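PDB 3T6Q: CD180 antigen from Mus musculus, which may cooperate with MD-1 and TLR4 in the innate immune response of B cells to bacterial lipopolysaccharide, leading to NF-kappa-B activation. Local coordinates for residues Y70-E74 against D75-S79; L389-K392 against T393-K397; L405-F409 against T410-V414. All coordinates share one frame; numbering follows the deposited sequence. Where two conformers were deposited one is given.

Contact 1: residues Y70-E74 against D75-S79; sequences YWIHE and DTFQS. With NAG (2-acetamido-2-deoxy-beta-D-glucopyranose), chain R.
Ile72, on the short strand 71-72, is the first residue here to reach forward over the turn. Its CG2 lies 3.5 Å from Thr76 OG1, the two side chains crossing at about a right angle, and also meets the Phe77 ring obliquely, 4.1 Å from CE1. A chi1 of -49° puts CG1 beside the backbone N and CG2 anti to it, which sends CG2 toward the turn. A beta-branched aliphatic residue suits both the strand and the buried floor, where Ile48 of the preceding repeat also packs.

His73 contributes its backbone. Its carbonyl O is gripped twice from the same face of the carbonyl plane: Thr76 N donates at 3.3 Å in a bent bond, and Thr76 OG1 donates at 2.7 Å from well above that plane. With OG1 beside its own backbone N (chi1 -68°), threonine offers hydroxyl and amide to one acceptor, while its CG2 sits 3.7 Å over the centre of the Phe77 ring. The imidazole itself leads away and meets another protein chain of the complex.

Glu74 and Asp75 form the corner of a type II turn from His73 to Thr76, with Asp75 taking the positive phi (51°). Their like charges are near but not touching, Glu74 OE1 lying 5.3 Å from Asp75 OD2. Asp75 OD1 is held by Ser102 of the next repeat. A type I turn from Asp75 to Gln78 follows, and Gln78 NE2 donates to the acetamide O7 of the glycan sugar, 2.9 Å away. Within that second turn lies Phe77, whose ring meets that of Phe53, the planes nearly parallel; it is the phenylalanine of the leucine-rich repeat consensus, entering the core from the convex loop.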
loop_
_atom_site.group_PDB
_atom_site.type_symbol
_atom_site.label_atom_id
_atom_site.label_comp_id
_atom_site.label_asym_id
_atom_site.label_seq_id
_atom_site.Cartn_x
_atom_site.Cartn_y
_atom_site.Cartn_z
ATOM N N TYR A 70 1.334 8.631 -12.224
ATOM C CA TYR A 70 0.258 7.641 -12.194
ATOM C C TYR A 70 0.289 6.718 -13.395
ATOM O O TYR A 70 -0.223 5.613 -13.306
ATOM C CB TYR A 70 -1.114 8.345 -12.144
ATOM C CG TYR A 70 -1.342 9.076 -10.824
ATOM C CD1 TYR A 70 -2.009 8.448 -9.773
ATOM C CD2 TYR A 70 -0.871 10.382 -10.625
ATOM C CE1 TYR A 70 -2.239 9.113 -8.562
ATOM C CE2 TYR A 70 -1.054 11.042 -9.395
ATOM C CZ TYR A 70 -1.750 10.400 -8.372
ATOM O OH TYR A 70 -1.982 11.035 -7.148
ATOM N N TRP A 71 0.855 7.160 -14.526
ATOM C CA TRP A 71 0.797 6.373 -15.756
ATOM C C TRP A 71 2.150 6.290 -16.414
ATOM O O TRP A 71 2.781 7.298 -16.605
ATOM C CB TRP A 71 -0.188 6.998 -16.772
ATOM C CG TRP A 71 -1.596 7.018 -16.232
ATOM C CD1 TRP A 71 -2.230 8.055 -15.522
ATOM C CD2 TRP A 71 -2.567 5.911 -16.245
ATOM N NE1 TRP A 71 -3.514 7.685 -15.161
ATOM C CE2 TRP A 71 -3.772 6.408 -15.548
ATOM C CE3 TRP A 71 -2.565 4.619 -16.735
ATOM C CZ2 TRP A 71 -4.902 5.623 -15.396
ATOM C CZ3 TRP A 71 -3.718 3.843 -16.577
ATOM C CH2 TRP A 71 -4.854 4.334 -15.921
ATOM N N ILE A 72 2.539 5.094 -16.846
ATOM C CA ILE A 72 3.751 4.936 -17.710
ATOM C C ILE A 72 3.310 4.267 -19.017
ATOM O O ILE A 72 3.049 3.060 -19.028
ATOM C CB ILE A 72 4.842 4.066 -17.028
ATOM C CG1 ILE A 72 5.084 4.560 -15.592
ATOM C CG2 ILE A 72 6.149 4.087 -17.865
ATOM C CD1 ILE A 72 6.237 3.825 -14.870
ATOM N N HIS A 73 3.202 5.064 -20.083
ATOM C CA HIS A 73 2.609 4.616 -21.354
ATOM C C HIS A 73 3.624 3.992 -22.288
ATOM O O HIS A 73 4.815 3.918 -21.958
ATOM C CB HIS A 73 1.851 5.764 -22.055
ATOM C CG HIS A 73 0.585 6.216 -21.320
ATOM N ND1 HIS A 73 -0.225 5.363 -20.660
ATOM C CD2 HIS A 73 0.023 7.476 -21.169
ATOM C CE1 HIS A 73 -1.235 6.053 -20.089
ATOM N NE2 HIS A 73 -1.092 7.337 -20.419
ATOM N N GLU A 74 3.152 3.525 -23.448
ATOM C CA GLU A 74 4.015 2.780 -24.392
ATOM C C GLU A 74 5.289 3.557 -24.702
ATOM O O GLU A 74 5.283 4.780 -24.773
ATOM C CB GLU A 74 3.255 2.391 -25.676
ATOM C CG GLU A 74 2.812 3.570 -26.526
ATOM C CD GLU A 74 1.592 3.280 -27.396
ATOM O OE1 GLU A 74 1.260 4.156 -28.219
ATOM O OE2 GLU A 74 0.955 2.213 -27.255
ATOM N N ASP A 75 6.407 2.840 -24.823
ATOM C CA ASP A 75 7.676 3.460 -25.206
ATOM C C ASP A 75 8.114 4.691 -24.415
ATOM O O ASP A 75 8.832 5.546 -24.943
ATOM C CB ASP A 75 7.627 3.815 -26.715
ATOM C CG ASP A 75 7.335 2.596 -27.588
ATOM O OD1 ASP A 75 8.051 1.584 -27.446
ATOM O OD2 ASP A 75 6.382 2.633 -28.406
ATOM N N THR A 76 7.733 4.789 -23.129
ATOM C CA THR A 76 8.181 5.927 -22.321
ATOM C C THR A 76 9.738 6.126 -22.334
ATOM O O THR A 76 10.262 7.277 -22.335
ATOM C CB THR A 76 7.671 5.788 -20.851
ATOM O OG1 THR A 76 6.232 5.936 -20.828
ATOM C CG2 THR A 76 8.292 6.840 -19.979
ATOM N N PHE A 77 10.455 5.011 -22.307
ATOM C CA PHE A 77 11.940 5.034 -22.168
ATOM C C PHE A 77 12.619 4.641 -23.475
ATOM O O PHE A 77 13.735 4.085 -23.485
ATOM C CB PHE A 77 12.364 4.126 -21.004
ATOM C CG PHE A 77 11.819 4.609 -19.687
ATOM C CD1 PHE A 77 10.789 3.928 -19.056
ATOM C CD2 PHE A 77 12.283 5.811 -19.136
ATOM C CE1 PHE A 77 10.254 4.418 -17.856
ATOM C CE2 PHE A 77 11.761 6.292 -17.929
ATOM C CZ PHE A 77 10.744 5.595 -17.305
ATOM N N GLN A 78 11.938 4.944 -24.587
ATOM C CA GLN A 78 12.385 4.451 -25.912
ATOM C C GLN A 78 13.787 4.879 -26.266
ATOM O O GLN A 78 14.470 4.125 -26.928
ATOM C CB GLN A 78 11.411 4.862 -27.058
ATOM C CG GLN A 78 11.290 6.358 -27.257
ATOM C CD GLN A 78 10.253 6.720 -28.307
ATOM O OE1 GLN A 78 9.546 5.853 -28.820
ATOM N NE2 GLN A 78 10.158 8.002 -28.619
ATOM N N SER A 79 14.225 6.077 -25.847
ATOM C CA SER A 79 15.547 6.568 -26.264
ATOM C C SER A 79 16.666 6.300 -25.265
ATOM O O SER A 79 17.813 6.749 -25.477
ATOM C CB SER A 79 15.532 8.068 -26.550
ATOM O OG SER A 79 14.586 8.422 -27.546
HETATM C C1 NAG R . 4.836 9.332 -29.760
HETATM C C2 NAG R . 5.580 9.833 -31.012
HETATM C C3 NAG R . 4.576 10.380 -32.050
HETATM C C4 NAG R . 3.315 9.516 -32.220
HETATM C C5 NAG R . 2.738 9.264 -30.832
HETATM C C6 NAG R . 1.420 8.502 -30.787
HETATM C C7 NAG R . 7.920 10.404 -30.417
HETATM C C8 NAG R . 8.926 11.449 -30.061
HETATM N N2 NAG R . 6.646 10.781 -30.668
HETATM O O3 NAG R . 5.209 10.414 -33.300
HETATM O O4 NAG R . 2.387 10.154 -33.081
HETATM O O5 NAG R . 3.711 8.534 -30.122
HETATM O O6 NAG R . 1.656 7.183 -31.187
HETATM O O7 NAG R . 8.326 9.239 -30.472
#

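Contact 2: residues L389-K392 against T393-K397; sequences LSLK and TEAFK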
loop_
_atom_site.group_PDB
_atom_site.type_symbol
_atom_site.label_atom_id
_atom_site.label_comp_id
_atom_site.label_asym_id
_atom_site.label_seq_id
_atom_site.Cartn_x
_atom_site.Cartn_y
_atom_site.Cartn_z
ATOM N N LEU A 389 42.987 6.624 30.374
ATOM C CA LEU A 389 43.930 5.545 30.483
ATOM C C LEU A 389 45.298 6.145 30.837
ATOM O O LEU A 389 45.768 7.105 30.176
ATOM C CB LEU A 389 44.043 4.803 29.123
ATOM C CG LEU A 389 42.708 4.335 28.514
ATOM C CD1 LEU A 389 42.969 3.618 27.179
ATOM C CD2 LEU A 389 41.966 3.377 29.484
ATOM N N SER A 390 45.934 5.578 31.850
ATOM C CA SER A 390 47.303 5.978 32.216
ATOM C C SER A 390 48.230 4.989 31.547
ATOM O O SER A 390 48.056 3.775 31.709
ATOM C CB SER A 390 47.459 5.904 33.730
ATOM O OG SER A 390 46.541 6.787 34.356
ATOM N N LEU A 391 49.190 5.498 30.791
ATOM C CA LEU A 391 50.142 4.635 30.075
ATOM C C LEU A 391 51.563 4.892 30.591
ATOM O O LEU A 391 52.035 6.038 30.583
ATOM C CB LEU A 391 50.090 4.868 28.554
ATOM C CG LEU A 391 48.737 4.986 27.858
ATOM C CD1 LEU A 391 48.947 5.291 26.382
ATOM C CD2 LEU A 391 47.942 3.700 28.013
ATOM N N LYS A 392 52.228 3.832 31.040
ATOM C CA LYS A 392 53.659 3.911 31.357
ATOM C C LYS A 392 54.514 3.555 30.109
ATOM O O LYS A 392 53.975 3.212 29.065
ATOM C CB LYS A 392 53.995 3.016 32.544
ATOM C CG LYS A 392 53.299 3.411 33.856
ATOM C CD LYS A 392 53.307 2.255 34.856
ATOM C CE LYS A 392 52.269 2.432 35.975
ATOM N NZ LYS A 392 52.489 3.673 36.777
ATOM N N THR A 393 55.844 3.643 30.222
ATOM C CA THR A 393 56.702 3.293 29.095
ATOM C C THR A 393 56.425 1.848 28.650
ATOM O O THR A 393 56.179 0.979 29.473
ATOM C CB THR A 393 58.190 3.510 29.470
ATOM O OG1 THR A 393 58.466 4.918 29.412
ATOM C CG2 THR A 393 59.120 2.786 28.466
ATOM N N GLU A 394 56.426 1.615 27.342
ATOM C CA GLU A 394 56.146 0.284 26.778
ATOM C C GLU A 394 54.805 -0.300 27.250
ATOM O O GLU A 394 54.719 -1.419 27.766
ATOM C CB GLU A 394 57.286 -0.693 27.021
ATOM C CG GLU A 394 57.375 -1.685 25.878
ATOM C CD GLU A 394 58.519 -2.659 26.057
ATOM O OE1 GLU A 394 58.873 -3.340 25.068
ATOM O OE2 GLU A 394 59.036 -2.746 27.190
ATOM N N ALA A 395 53.774 0.511 27.048
ATOM C CA ALA A 395 52.421 0.201 27.437
ATOM C C ALA A 395 51.791 -0.920 26.590
ATOM O O ALA A 395 50.754 -1.437 26.957
ATOM C CB ALA A 395 51.586 1.486 27.376
ATOM N N PHE A 396 52.433 -1.301 25.471
ATOM C CA PHE A 396 51.876 -2.246 24.529
ATOM C C PHE A 396 52.884 -3.383 24.262
ATOM O O PHE A 396 52.912 -3.959 23.185
ATOM C CB PHE A 396 51.407 -1.511 23.252
ATOM C CG PHE A 396 50.315 -0.481 23.521
ATOM C CD1 PHE A 396 48.973 -0.872 23.588
ATOM C CD2 PHE A 396 50.633 0.860 23.761
ATOM C CE1 PHE A 396 47.965 0.070 23.867
ATOM C CE2 PHE A 396 49.652 1.791 24.044
ATOM C CZ PHE A 396 48.304 1.407 24.098
ATOM N N LYS A 397 53.661 -3.724 25.290
ATOM C CA LYS A 397 54.672 -4.784 25.190
ATOM C C LYS A 397 54.006 -6.111 24.847
ATOM O O LYS A 397 54.570 -6.898 24.101
ATOM C CB LYS A 397 55.444 -4.909 26.504
ATOM C CG LYS A 397 56.620 -5.874 26.376
ATOM C CD LYS A 397 57.267 -6.180 27.716
ATOM C CE LYS A 397 56.574 -7.377 28.345
ATOM N NZ LYS A 397 57.439 -8.057 29.342
#
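The returning half of a leucine-rich repeat, LRR 13, bends here from the strand that begins at Leu389 into the convex loop, and Leu391, Ala395 and Phe396 form the hydrophobic inside of the bend. Leu391 points its side chain at the residues ahead of it and meets them at two levels. At its base, CB touches Ala395 CB at 3.9 Å. Farther out, CD1 approaches the Phe396 ring obliquely, 4.3 Å from CE2. With CG beside the backbone N (chi1 -44°) and the chain extended beyond it, the leucine reaches past the alanine to the larger ring.

Alanine suits the middle position because the chain curls tightly: Ala395 CB lies 3.4 Å from Lys392 O as well as against Leu391, and so lines both backbone and side chain. Lys392 leaves the backbone to one side, and its ammonium then leads off to the exposed surface. Thr393 points away from the bend, its OG1 bonded to Ser419 N in the next repeat. Glu394 adopts a positive phi (55°) at the corner, its backbone O taking a bond from Asn369 of the preceding repeat. The bend thus holds by apolar packing within and polar ties to its neighbours. An aliphatic residue with a phenylalanine five places on, here preceded by a small alanine, is the recurrent feature of this convex segment in leucine-rich repeats.

Contact 3: residues L405-F409 against T410-V414; sequences LDLAF and TRLKV. With NAG (2-acetamido-2-deoxy-beta-D-glucopyranose), chain F; NAG (2-acetamido-2-deoxy-beta-D-glucopyranose), chain E.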
loop_
_atom_site.group_PDB
_atom_site.type_symbol
_atom_site.label_atom_id
_atom_site.label_comp_id
_atom_site.label_asym_id
_atom_site.label_seq_id
_atom_site.Cartn_x
_atom_site.Cartn_y
_atom_site.Cartn_z
ATOM N N LEU A 405 46.533 1.606 15.902
ATOM C CA LEU A 405 46.126 1.838 17.301
ATOM C C LEU A 405 45.228 3.098 17.334
ATOM O O LEU A 405 45.681 4.165 16.920
ATOM C CB LEU A 405 47.386 2.064 18.129
ATOM C CG LEU A 405 47.420 1.755 19.641
ATOM C CD1 LEU A 405 48.464 2.522 20.464
ATOM C CD2 LEU A 405 46.067 1.554 20.362
ATOM N N ASP A 406 43.962 2.961 17.761
ATOM C CA ASP A 406 43.049 4.092 17.731
ATOM C C ASP A 406 42.713 4.400 19.182
ATOM O O ASP A 406 42.187 3.572 19.861
ATOM C CB ASP A 406 41.803 3.732 16.902
ATOM C CG ASP A 406 40.908 4.925 16.621
ATOM O OD1 ASP A 406 41.105 6.006 17.273
ATOM O OD2 ASP A 406 39.993 4.801 15.756
ATOM N N LEU A 407 43.068 5.600 19.637
ATOM C CA LEU A 407 42.812 6.064 20.987
ATOM C C LEU A 407 42.051 7.390 20.930
ATOM O O LEU A 407 42.051 8.177 21.900
ATOM C CB LEU A 407 44.188 6.234 21.689
ATOM C CG LEU A 407 44.806 4.882 22.114
ATOM C CD1 LEU A 407 46.296 5.036 22.430
ATOM C CD2 LEU A 407 44.083 4.283 23.326
ATOM N N ALA A 408 41.422 7.660 19.793
ATOM C CA ALA A 408 40.720 8.966 19.612
ATOM C C ALA A 408 39.693 9.168 20.737
ATOM O O ALA A 408 38.954 8.233 21.074
ATOM C CB ALA A 408 40.041 9.043 18.256
ATOM N N PHE A 409 39.644 10.401 21.270
ATOM C CA PHE A 409 38.667 10.842 22.281
ATOM C C PHE A 409 38.840 10.102 23.603
ATOM O O PHE A 409 37.954 10.100 24.445
ATOM C CB PHE A 409 37.217 10.733 21.746
ATOM C CG PHE A 409 36.999 11.607 20.544
ATOM C CD1 PHE A 409 36.765 12.987 20.712
ATOM C CD2 PHE A 409 37.122 11.092 19.264
ATOM C CE1 PHE A 409 36.626 13.817 19.604
ATOM C CE2 PHE A 409 36.970 11.928 18.158
ATOM C CZ PHE A 409 36.734 13.286 18.341
ATOM N N THR A 410 39.987 9.484 23.803
ATOM C CA THR A 410 40.242 8.848 25.062
ATOM C C THR A 410 41.419 9.619 25.672
ATOM O O THR A 410 42.520 9.609 25.090
ATOM C CB THR A 410 40.626 7.356 24.846
ATOM O OG1 THR A 410 39.458 6.642 24.389
ATOM C CG2 THR A 410 41.155 6.754 26.153
ATOM N N ARG A 411 41.200 10.225 26.842
ATOM C CA ARG A 411 42.253 10.989 27.536
ATOM C C ARG A 411 43.413 10.070 27.965
ATOM O O ARG A 411 43.186 9.004 28.560
ATOM C CB ARG A 411 41.648 11.737 28.745
ATOM C CG ARG A 411 42.662 12.343 29.716
ATOM C CD ARG A 411 42.119 13.623 30.393
ATOM N NE ARG A 411 40.659 13.613 30.446
ATOM C CZ ARG A 411 39.941 13.405 31.543
ATOM N NH1 ARG A 411 38.618 13.383 31.471
ATOM N NH2 ARG A 411 40.540 13.226 32.709
ATOM N N LEU A 412 44.651 10.455 27.666
ATOM C CA LEU A 412 45.765 9.621 28.055
ATOM C C LEU A 412 46.620 10.366 29.097
ATOM O O LEU A 412 46.877 11.573 28.966
ATOM C CB LEU A 412 46.623 9.219 26.835
ATOM C CG LEU A 412 45.862 8.559 25.675
ATOM C CD1 LEU A 412 46.872 8.358 24.553
ATOM C CD2 LEU A 412 45.255 7.216 26.098
ATOM N N LYS A 413 47.017 9.664 30.140
ATOM C CA LYS A 413 47.842 10.272 31.190
ATOM C C LYS A 413 49.169 9.611 31.098
ATOM O O LYS A 413 49.271 8.410 31.331
ATOM C CB LYS A 413 47.302 9.962 32.589
ATOM C CG LYS A 413 45.832 10.199 32.776
ATOM C CD LYS A 413 45.465 11.617 32.470
ATOM C CE LYS A 413 44.095 11.849 33.088
ATOM N NZ LYS A 413 43.731 13.298 33.186
ATOM N N VAL A 414 50.198 10.385 30.781
ATOM C CA VAL A 414 51.526 9.823 30.566
ATOM C C VAL A 414 52.477 10.696 31.369
ATOM O O VAL A 414 52.516 11.919 31.162
ATOM C CB VAL A 414 51.895 9.871 29.055
ATOM C CG1 VAL A 414 53.300 9.330 28.847
ATOM C CG2 VAL A 414 50.890 9.054 28.229
HETATM C C1 NAG F . 41.302 7.603 13.893
HETATM C C2 NAG F . 39.825 7.388 13.530
HETATM C C3 NAG F . 39.740 6.179 12.573
HETATM C C4 NAG F . 40.663 6.331 11.339
HETATM C C5 NAG F . 42.084 6.704 11.783
HETATM C C6 NAG F . 43.003 7.040 10.604
HETATM C C7 NAG F . 38.003 7.902 15.125
HETATM C C8 NAG F . 37.283 7.532 16.414
HETATM N N2 NAG F . 39.037 7.151 14.762
HETATM O O3 NAG F . 38.384 6.034 12.125
HETATM O O4 NAG F . 40.817 5.060 10.685
HETATM O O5 NAG F . 42.067 7.809 12.687
HETATM O O6 NAG F . 42.428 8.073 9.828
HETATM O O7 NAG F . 37.623 8.859 14.454
HETATM C C1 NAG E . 37.387 2.769 16.450
HETATM C C2 NAG E . 37.248 2.930 14.917
HETATM C C3 NAG E . 36.478 4.230 14.587
HETATM C C4 NAG E . 35.197 4.340 15.411
HETATM C C5 NAG E . 35.500 4.102 16.878
HETATM C C6 NAG E . 34.286 4.177 17.802
HETATM C C7 NAG E . 38.835 2.221 13.173
HETATM C C8 NAG E . 40.240 2.323 12.666
HETATM N N2 NAG E . 38.548 2.925 14.287
HETATM O O3 NAG E . 36.173 4.218 13.217
HETATM O O4 NAG E . 34.604 5.639 15.349
HETATM O O5 NAG E . 36.133 2.834 17.059
HETATM O O6 NAG E . 33.474 3.008 17.667
HETATM O O7 NAG E . 38.023 1.528 12.562
#
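Leu407 and Thr410 close the type II turn that carries LRR 14 off its concave strand, within the Leu-x-Leu-x-x-Asn-x-Leu signature of a leucine-rich repeat, where Thr410 takes the asparagine position.

Backbone bonding comes first: Thr410 N donates to Leu407 O at 3.1 Å, and Phe409 accepts the positive phi (65°) of the corner.

Apolar packing joins the same two arms: Leu407 CD1 meets Leu412 CD1 at 4.0 Å, the side chains crossing near a right angle as consensus leucines do, pointing into the solenoid core. On the outside of the turn, the Phe409 ring stacks with Tyr385 and His434 of the flanking repeats.

Among polar side chains, Thr410 OG1 is bonded to Asn386 N and Leu383 O, in the place where the consensus asparagine would bond to the neighbouring turn, consistent with a substitute for the asparagine ladder. On the concave side, Asp406 OD1 accepts from Ala408 N at 3.0 Å in an Asx turn that fixes the carboxylate. Its other oxygen serves two N-acetylglucosamine residues of the glycans on Asn382 and Asn431: Asp406 OD2 accepts from the acetamide N2 of chain F at 2.7 Å and from N2 of chain E at 2.8 Å.

Contacts 2 and 3 belong to successive repeats, centres about 11 Å apart, and join directly: Leu389 O and Leu391 N of 389-392 probably bond to Lys413 of 410-414, pairing their short strands in parallel. The centre of contact 1 lies about 67 Å from that of contact 2, on the opposite side of the chain's centre. Contacts 1 and 2 correspond in place within their repeats, as partly buried bends after the second strand; the position of Thr76, whose hydroxyl bonds, is held at the second by Ala395, which has only a methyl. Contact 3 is more buried and sits at the other bend, off the concave strand. Contacts 1 and 3 each touch N-glycans, one by an amide and the other by a carboxylate.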